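PTS system, IIabc component (Clostridium difficile, PDB 3IPJ) probably serves, through this EIIB domain of a membrane sugar transporter, to pass phosphate by way of a phosphocysteine to incoming sugar, perhaps trehalose. Local coordinates at residues Thr69-Val72 with Asn73-Ala77. Residues are numbered along the deposited sequence; the frame is centred on the assembly and turned at random.
Sequences TGIV and NKVYA
G70 and K74 close the first turn of helix 71-79, the last helix of the type-1 EIIB domain, with G70 at the N-cap position. Three successive i+4 backbone hydrogen bonds define the helix start. K74 N donates to G70 O at 3.3 Å, V75 N to I71 O at 3.1 Å with an N-H...O angle of 156°, and Y76 N to V72 O at 2.9 Å. The carbonyls of G70, I71 and V72 thus each accept from the amide four residues later.

At the N-terminal end a water accepts from the backbone and from a side chain together. G70 N gives its hydrogen to this water at 2.7 Å, and N73 ND2 gives another to the same water, also at 2.7 Å. The two nitrogens, both donors, lie 3.4 Å apart and are reconciled by this shared acceptor. N73 reaches it because CG sits beside its own backbone N, chi1 -57°, which turns the amide back toward the N-terminus. The positive phi of G70, 70°, suits glycine.

The aliphatic part of K74 runs past the G70 carbonyl before the chain bends at chi4. V75 packs on I9 of helix 5-17; V72 and Y76 touch H27 of strand 22-27, next to C28, the predicted phosphocysteine site, and the side chain of V72 is about 6 Å from that of C28. Apolar contact within the turn is slight: I71 CG2 approaches V75 CG2 at 4.4 Å.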
loop_
_atom_site.group_PDB
_atom_site.type_symbol
_atom_site.label_atom_id
_atom_site.label_comp_id
_atom_site.label_asym_id
_atom_site.label_seq_id
_atom_site.Cartn_x
_atom_site.Cartn_y
_atom_site.Cartn_z
ATOM N N THR A 69 -0.742 1.910 13.218
ATOM C CA THR A 69 -1.797 2.925 13.200
ATOM C C THR A 69 -1.274 4.332 12.821
ATOM O O THR A 69 -0.093 4.705 13.117
ATOM C CB THR A 69 -2.483 3.023 14.562
ATOM O OG1 THR A 69 -1.513 3.457 15.526
ATOM C CG2 THR A 69 -3.097 1.670 14.946
ATOM N N GLY A 70 -2.163 5.121 12.222
ATOM C CA GLY A 70 -1.866 6.485 11.821
ATOM C C GLY A 70 -0.885 6.554 10.655
ATOM O O GLY A 70 -1.164 7.257 9.663
ATOM N N ILE A 71 0.266 5.863 10.739
ATOM C CA ILE A 71 1.191 5.815 9.596
ATOM C C ILE A 71 0.479 5.142 8.390
ATOM O O ILE A 71 0.648 5.608 7.263
ATOM C CB ILE A 71 2.539 5.093 9.958
ATOM C CG1 ILE A 71 3.211 5.695 11.207
ATOM C CG2 ILE A 71 3.489 5.046 8.744
ATOM C CD1 ILE A 71 3.533 7.101 11.124
ATOM N N VAL A 72 -0.327 4.080 8.624
ATOM C CA VAL A 72 -1.012 3.425 7.520
ATOM C C VAL A 72 -1.959 4.396 6.742
ATOM O O VAL A 72 -2.017 4.348 5.506
ATOM C CB VAL A 72 -1.743 2.105 7.986
ATOM C CG1 VAL A 72 -2.823 2.415 8.981
ATOM C CG2 VAL A 72 -2.337 1.350 6.745
ATOM N N ASN A 73 -2.695 5.275 7.447
ATOM C CA ASN A 73 -3.640 6.233 6.806
ATOM C C ASN A 73 -2.956 7.297 5.998
ATOM O O ASN A 73 -3.492 7.694 4.970
ATOM C CB ASN A 73 -4.463 6.939 7.883
ATOM C CG ASN A 73 -5.218 5.963 8.764
ATOM O OD1 ASN A 73 -6.387 5.676 8.513
ATOM N ND2 ASN A 73 -4.560 5.438 9.777
ATOM N N LYS A 74 -1.778 7.769 6.505
ATOM C CA LYS A 74 -0.990 8.829 5.883
ATOM C C LYS A 74 -0.361 8.303 4.596
ATOM O O LYS A 74 -0.262 9.023 3.595
ATOM C CB LYS A 74 0.079 9.328 6.850
ATOM C CG LYS A 74 -0.602 9.908 8.114
ATOM C CD LYS A 74 0.405 10.249 9.298
ATOM C CE LYS A 74 -0.368 10.573 10.648
ATOM N NZ LYS A 74 -0.889 11.945 10.812
ATOM N N VAL A 75 0.027 7.021 4.609
ATOM C CA VAL A 75 0.563 6.384 3.375
ATOM C C VAL A 75 -0.590 6.129 2.409
ATOM O O VAL A 75 -0.476 6.370 1.180
ATOM C CB VAL A 75 1.338 5.099 3.677
ATOM C CG1 VAL A 75 1.688 4.295 2.379
ATOM C CG2 VAL A 75 2.589 5.491 4.492
ATOM N N TYR A 76 -1.724 5.713 2.958
ATOM C CA TYR A 76 -2.855 5.465 2.078
ATOM C C TYR A 76 -3.252 6.780 1.327
ATOM O O TYR A 76 -3.540 6.772 0.132
ATOM C CB TYR A 76 -3.983 4.855 2.909
ATOM C CG TYR A 76 -5.096 4.426 2.039
ATOM C CD1 TYR A 76 -4.962 3.319 1.203
ATOM C CD2 TYR A 76 -6.306 5.126 2.028
ATOM C CE1 TYR A 76 -6.024 2.905 0.351
ATOM C CE2 TYR A 76 -7.354 4.712 1.169
ATOM C CZ TYR A 76 -7.172 3.605 0.360
ATOM O OH TYR A 76 -8.142 3.216 -0.453
ATOM N N ALA A 77 -3.278 7.906 2.045
ATOM C CA ALA A 77 -3.649 9.202 1.482
ATOM C C ALA A 77 -2.700 9.666 0.311
ATOM O O ALA A 77 -3.114 10.364 -0.656
ATOM C CB ALA A 77 -3.716 10.257 2.616
HETATM O O HOH W 1 -4.365 3.634 11.795
#